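Local coordinates for putative lipoprotein (PDB 3OQQ) that is of unknown function but is a putative Bacteroides lipoprotein, probably exported from the cytoplasm, that binds calcium ions, at residues A[124-136]-A[333-347]. Residues are numbered along the deposited sequence; the frame is centred on the assembly and turned at random.
Sequences HNTGVVMFEDGWP and QNFFIKVNGGKEIHM. With CA (calcium ion), chain C.
Phe131 stands its ring upright on the hairpin formed by strands 333-339 and 343-346. Ile337 lies against one face, its CG1 4.2 Å from the ring centroid and offset toward the rim, while its CG2 comes within 3.6 Å of Phe131 CD2. The far end of the ring reaches the backbone: Phe131 CZ is 3.7 Å from Phe335 O, and the carbonyl carbon of His346 sits in the ring plane at the edge. Met347, a selenomethionine, adds its CG beside CZ. An off-stagger chi1 of -94° sends the ring down toward the 335-337 and 345-347 backbone.

Two residues earlier, Val129 offers a methyl to an aromatic face, its CG2 lying over the Phe335 ring, 3.9 Å from the centroid. Farther back the contact turns polar. Gln333 NE2 donates to Asn125 OD1 (3.0 Å), with the acceptor in the plane of the glutamine amide but the donor well above the asparagine carbonyl plane; Tyr154 OH also bonds this OD1, and Lys387 holds Gln333 OE1.

The chain after Phe131 runs on toward the turn end of the hairpin, along Val339, Lys343 and Ile345. Ile345 pushes CD1 to 3.5 Å from Asp133 O and sets CG1 against Trp135 CB. With CG anti to the backbone N (chi1 177°), Trp135 presents an indole edge to the aliphatic part of Lys343; the lysine bends at chi3, and its NZ bonds Trp135 O (3.1 Å). Glu132, whose CB leaves on the side away from the hairpin, binds calcium through OE1 and OE2, sharing the ion with Asp146 and Asp149.

Strand 124-131 packs across the hairpin of the six-stranded antiparallel sheet, crossing strand 333-339 at -41°, as layers do in a beta-sandwich, and the loop after it continues along the hairpin, with a calcium site just past the end of strand 124-131.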
loop_
_atom_site.group_PDB
_atom_site.type_symbol
_atom_site.label_atom_id
_atom_site.label_comp_id
_atom_site.label_asym_id
_atom_site.label_seq_id
_atom_site.Cartn_x
_atom_site.Cartn_y
_atom_site.Cartn_z
ATOM N N HIS A 124 -2.047 -8.699 6.123
ATOM C CA HIS A 124 -1.455 -8.322 4.850
ATOM C C HIS A 124 -2.394 -7.435 4.053
ATOM O O HIS A 124 -3.578 -7.778 3.884
ATOM C CB HIS A 124 -1.083 -9.594 4.019
ATOM C CG HIS A 124 -0.494 -9.307 2.664
ATOM N ND1 HIS A 124 -1.035 -9.844 1.518
ATOM C CD2 HIS A 124 0.596 -8.568 2.329
ATOM C CE1 HIS A 124 -0.269 -9.419 0.521
ATOM N NE2 HIS A 124 0.733 -8.658 0.966
ATOM N N ASN A 125 -1.858 -6.295 3.546
ATOM C CA ASN A 125 -2.613 -5.394 2.664
ATOM C C ASN A 125 -1.694 -4.895 1.535
ATOM O O ASN A 125 -0.565 -4.462 1.784
ATOM C CB ASN A 125 -3.255 -4.225 3.438
ATOM C CG ASN A 125 -4.054 -3.289 2.570
ATOM O OD1 ASN A 125 -3.718 -2.109 2.412
ATOM N ND2 ASN A 125 -5.120 -3.789 1.960
ATOM N N THR A 126 -2.169 -4.996 0.297
ATOM C CA THR A 126 -1.403 -4.586 -0.888
ATOM C C THR A 126 -2.347 -3.877 -1.873
ATOM O O THR A 126 -3.559 -4.080 -1.830
ATOM C CB THR A 126 -0.639 -5.791 -1.514
ATOM O OG1 THR A 126 0.171 -5.337 -2.600
ATOM C CG2 THR A 126 -1.559 -6.936 -1.975
ATOM N N GLY A 127 -1.782 -3.026 -2.716
ATOM C CA GLY A 127 -2.527 -2.293 -3.723
ATOM C C GLY A 127 -1.597 -1.518 -4.630
ATOM O O GLY A 127 -0.372 -1.613 -4.522
ATOM N N VAL A 128 -2.179 -0.755 -5.535
ATOM C CA VAL A 128 -1.423 0.108 -6.438
ATOM C C VAL A 128 -1.951 1.512 -6.250
ATOM O O VAL A 128 -3.163 1.719 -6.191
ATOM C CB VAL A 128 -1.389 -0.337 -7.941
ATOM C CG1 VAL A 128 -2.767 -0.238 -8.614
ATOM C CG2 VAL A 128 -0.324 0.462 -8.713
ATOM N N VAL A 129 -1.036 2.461 -6.111
ATOM C CA VAL A 129 -1.398 3.852 -5.917
ATOM C C VAL A 129 -1.150 4.566 -7.220
ATOM O O VAL A 129 -0.080 4.424 -7.823
ATOM C CB VAL A 129 -0.653 4.506 -4.734
ATOM C CG1 VAL A 129 -1.013 5.978 -4.625
ATOM C CG2 VAL A 129 -0.974 3.793 -3.430
HETATM N N MSE A 130 -2.149 5.334 -7.658
HETATM C CA MSE A 130 -2.065 6.088 -8.901
HETATM C C MSE A 130 -2.355 7.521 -8.640
HETATM O O MSE A 130 -3.448 7.841 -8.206
HETATM C CB MSE A 130 -3.025 5.512 -9.951
HETATM C CG MSE A 130 -2.643 4.116 -10.358
HETATM SE SE MSE A 130 -3.638 3.578 -11.920
HETATM C CE MSE A 130 -3.132 1.723 -11.880
ATOM N N PHE A 131 -1.391 8.396 -8.959
ATOM C CA PHE A 131 -1.530 9.826 -8.711
ATOM C C PHE A 131 -1.485 10.661 -9.952
ATOM O O PHE A 131 -0.799 10.316 -10.908
ATOM C CB PHE A 131 -0.386 10.309 -7.803
ATOM C CG PHE A 131 -0.727 10.315 -6.355
ATOM C CD1 PHE A 131 -1.530 11.322 -5.814
ATOM C CD2 PHE A 131 -0.223 9.338 -5.503
ATOM C CE1 PHE A 131 -1.828 11.338 -4.452
ATOM C CE2 PHE A 131 -0.556 9.340 -4.142
ATOM C CZ PHE A 131 -1.344 10.341 -3.629
ATOM N N GLU A 132 -2.181 11.809 -9.887
ATOM C CA GLU A 132 -2.159 12.943 -10.807
ATOM C C GLU A 132 -1.216 13.963 -10.159
ATOM O O GLU A 132 -1.232 14.104 -8.939
ATOM C CB GLU A 132 -3.572 13.507 -11.052
ATOM C CG GLU A 132 -4.228 12.945 -12.314
ATOM C CD GLU A 132 -3.417 13.187 -13.574
ATOM O OE1 GLU A 132 -3.224 14.373 -13.920
ATOM O OE2 GLU A 132 -2.952 12.206 -14.202
ATOM N N ASP A 133 -0.386 14.642 -10.939
ATOM C CA ASP A 133 0.616 15.560 -10.402
ATOM C C ASP A 133 0.261 17.041 -10.497
ATOM O O ASP A 133 1.096 17.878 -10.169
ATOM C CB ASP A 133 1.956 15.333 -11.139
ATOM C CG ASP A 133 1.927 15.500 -12.657
ATOM O OD1 ASP A 133 1.005 16.185 -13.174
ATOM O OD2 ASP A 133 2.780 14.893 -13.333
ATOM N N GLY A 134 -0.919 17.360 -10.996
ATOM C CA GLY A 134 -1.299 18.735 -11.293
ATOM C C GLY A 134 -1.961 19.561 -10.220
ATOM O O GLY A 134 -2.139 20.764 -10.440
ATOM N N TRP A 135 -2.346 18.951 -9.068
ATOM C CA TRP A 135 -2.989 19.661 -7.953
ATOM C C TRP A 135 -2.312 21.032 -7.720
ATOM O O TRP A 135 -1.086 21.074 -7.679
ATOM C CB TRP A 135 -2.950 18.800 -6.652
ATOM C CG TRP A 135 -3.515 19.495 -5.452
ATOM C CD1 TRP A 135 -4.842 19.656 -5.152
ATOM C CD2 TRP A 135 -2.787 20.299 -4.508
ATOM N NE1 TRP A 135 -4.978 20.451 -4.029
ATOM C CE2 TRP A 135 -3.731 20.858 -3.618
ATOM C CE3 TRP A 135 -1.419 20.528 -4.271
ATOM C CZ2 TRP A 135 -3.351 21.678 -2.542
ATOM C CZ3 TRP A 135 -1.042 21.348 -3.214
ATOM C CH2 TRP A 135 -2.000 21.910 -2.362
ATOM N N PRO A 136 -3.041 22.177 -7.608
ATOM C CA PRO A 136 -4.500 22.332 -7.525
ATOM C C PRO A 136 -5.222 22.447 -8.877
ATOM O O PRO A 136 -6.393 22.792 -8.875
ATOM C CB PRO A 136 -4.640 23.618 -6.696
ATOM C CG PRO A 136 -3.482 24.435 -7.125
ATOM C CD PRO A 136 -2.359 23.460 -7.331
ATOM N N GLN A 333 -3.250 4.786 5.946
ATOM C CA GLN A 333 -2.215 4.679 4.934
ATOM C C GLN A 333 -2.273 5.938 4.101
ATOM O O GLN A 333 -2.948 5.984 3.083
ATOM C CB GLN A 333 -2.388 3.409 4.094
ATOM C CG GLN A 333 -2.660 2.147 4.914
ATOM C CD GLN A 333 -3.004 0.981 4.026
ATOM O OE1 GLN A 333 -3.285 1.134 2.832
ATOM N NE2 GLN A 333 -2.991 -0.212 4.589
ATOM N N ASN A 334 -1.644 6.994 4.604
ATOM C CA ASN A 334 -1.717 8.286 3.958
ATOM C C ASN A 334 -0.602 8.431 2.906
ATOM O O ASN A 334 0.431 9.046 3.153
ATOM C CB ASN A 334 -1.696 9.425 5.002
ATOM C CG ASN A 334 -1.877 10.788 4.386
ATOM O OD1 ASN A 334 -2.096 10.917 3.191
ATOM N ND2 ASN A 334 -1.788 11.829 5.169
ATOM N N PHE A 335 -0.861 7.876 1.720
ATOM C CA PHE A 335 0.037 7.932 0.573
ATOM C C PHE A 335 0.090 9.339 -0.028
ATOM O O PHE A 335 -0.890 10.084 0.029
ATOM C CB PHE A 335 -0.413 6.923 -0.506
ATOM C CG PHE A 335 -0.255 5.500 -0.046
ATOM C CD1 PHE A 335 1.005 4.933 0.095
ATOM C CD2 PHE A 335 -1.364 4.724 0.252
ATOM C CE1 PHE A 335 1.151 3.618 0.548
ATOM C CE2 PHE A 335 -1.215 3.388 0.656
ATOM C CZ PHE A 335 0.038 2.856 0.825
ATOM N N PHE A 336 1.236 9.691 -0.612
ATOM C CA PHE A 336 1.415 11.013 -1.219
ATOM C C PHE A 336 2.554 10.999 -2.211
ATOM O O PHE A 336 3.380 10.079 -2.215
ATOM C CB PHE A 336 1.683 12.119 -0.138
ATOM C CG PHE A 336 2.957 12.006 0.684
ATOM C CD1 PHE A 336 2.973 11.291 1.879
ATOM C CD2 PHE A 336 4.125 12.647 0.282
ATOM C CE1 PHE A 336 4.135 11.205 2.647
ATOM C CE2 PHE A 336 5.288 12.566 1.054
ATOM C CZ PHE A 336 5.293 11.828 2.221
ATOM N N ILE A 337 2.614 12.069 -3.014
ATOM C CA ILE A 337 3.698 12.347 -3.924
ATOM C C ILE A 337 4.152 13.806 -3.747
ATOM O O ILE A 337 3.402 14.645 -3.222
ATOM C CB ILE A 337 3.393 12.030 -5.407
ATOM C CG1 ILE A 337 2.205 12.894 -5.977
ATOM C CG2 ILE A 337 3.212 10.511 -5.601
ATOM C CD1 ILE A 337 2.262 13.155 -7.385
ATOM N N LYS A 338 5.397 14.083 -4.165
ATOM C CA LYS A 338 5.919 15.437 -4.264
ATOM C C LYS A 338 6.355 15.694 -5.690
ATOM O O LYS A 338 6.777 14.778 -6.410
ATOM C CB LYS A 338 7.071 15.738 -3.302
ATOM C CG LYS A 338 6.704 15.755 -1.844
ATOM C CD LYS A 338 7.670 16.681 -1.117
ATOM C CE LYS A 338 8.333 16.007 0.026
ATOM N NZ LYS A 338 9.193 16.964 0.774
ATOM N N VAL A 339 6.187 16.938 -6.113
ATOM C CA VAL A 339 6.590 17.380 -7.441
ATOM C C VAL A 339 7.653 18.443 -7.256
ATOM O O VAL A 339 7.748 19.038 -6.167
ATOM C CB VAL A 339 5.390 17.858 -8.305
ATOM C CG1 VAL A 339 4.321 16.762 -8.414
ATOM C CG2 VAL A 339 4.794 19.151 -7.768
ATOM N N ASN A 340 8.487 18.643 -8.288
ATOM C CA ASN A 340 9.577 19.619 -8.304
ATOM C C ASN A 340 9.142 20.934 -7.654
ATOM O O ASN A 340 8.127 21.502 -8.038
ATOM C CB ASN A 340 10.014 19.860 -9.748
ATOM C CG ASN A 340 11.252 20.690 -9.863
ATOM O OD1 ASN A 340 12.313 20.342 -9.326
ATOM N ND2 ASN A 340 11.114 21.832 -10.511
ATOM N N GLY A 341 9.879 21.382 -6.644
ATOM C CA GLY A 341 9.504 22.587 -5.919
ATOM C C GLY A 341 8.973 22.296 -4.527
ATOM O O GLY A 341 8.889 23.214 -3.713
ATOM N N GLY A 342 8.604 21.036 -4.248
ATOM C CA GLY A 342 8.147 20.624 -2.924
ATOM C C GLY A 342 6.649 20.569 -2.679
ATOM O O GLY A 342 6.221 20.305 -1.552
ATOM N N LYS A 343 5.833 20.825 -3.708
ATOM C CA LYS A 343 4.388 20.698 -3.601
ATOM C C LYS A 343 4.042 19.215 -3.306
ATOM O O LYS A 343 4.532 18.316 -3.985
ATOM C CB LYS A 343 3.751 21.170 -4.901
ATOM C CG LYS A 343 2.337 21.672 -4.791
ATOM C CD LYS A 343 1.652 21.586 -6.140
ATOM C CE LYS A 343 2.139 22.589 -7.154
ATOM N NZ LYS A 343 1.692 22.222 -8.516
ATOM N N GLU A 344 3.241 18.979 -2.272
ATOM C CA GLU A 344 2.854 17.668 -1.768
ATOM C C GLU A 344 1.392 17.399 -2.091
ATOM O O GLU A 344 0.529 18.230 -1.791
ATOM C CB GLU A 344 3.104 17.672 -0.248
ATOM C CG GLU A 344 3.288 16.335 0.430
ATOM C CD GLU A 344 3.292 16.495 1.937
ATOM O OE1 GLU A 344 4.360 16.803 2.506
ATOM O OE2 GLU A 344 2.200 16.410 2.539
ATOM N N ILE A 345 1.117 16.247 -2.738
ATOM C CA ILE A 345 -0.237 15.862 -3.146
ATOM C C ILE A 345 -0.634 14.574 -2.422
ATOM O O ILE A 345 0.135 13.640 -2.387
ATOM C CB ILE A 345 -0.325 15.723 -4.705
ATOM C CG1 ILE A 345 0.240 16.988 -5.400
ATOM C CG2 ILE A 345 -1.768 15.405 -5.197
ATOM C CD1 ILE A 345 0.547 16.860 -6.915
ATOM N N HIS A 346 -1.826 14.544 -1.828
ATOM C CA HIS A 346 -2.384 13.358 -1.179
ATOM C C HIS A 346 -3.699 13.009 -1.895
ATOM O O HIS A 346 -4.190 13.807 -2.698
ATOM C CB HIS A 346 -2.621 13.630 0.324
ATOM C CG HIS A 346 -1.364 13.854 1.112
ATOM N ND1 HIS A 346 -0.950 12.952 2.053
ATOM C CD2 HIS A 346 -0.486 14.885 1.081
ATOM C CE1 HIS A 346 0.158 13.453 2.577
ATOM N NE2 HIS A 346 0.484 14.609 2.012
HETATM N N MSE A 347 -4.295 11.857 -1.573
HETATM C CA MSE A 347 -5.607 11.500 -2.138
HETATM C C MSE A 347 -6.712 12.281 -1.404
HETATM O O MSE A 347 -6.464 12.833 -0.337
HETATM C CB MSE A 347 -5.862 9.995 -2.028
HETATM C CG MSE A 347 -4.785 9.170 -2.725
HETATM SE SE MSE A 347 -5.121 7.276 -2.709
HETATM C CE MSE A 347 -4.861 6.948 -0.832
HETATM CA CA CA C . -1.709 13.359 -15.599
HETATM O O HOH W 1 2.037 20.661 -10.841
HETATM O O HOH W 2 -1.040 15.641 -15.449
HETATM O O HOH W 3 -0.096 13.784 -17.268
HETATM O O HOH W 4 -3.495 13.888 -17.142
#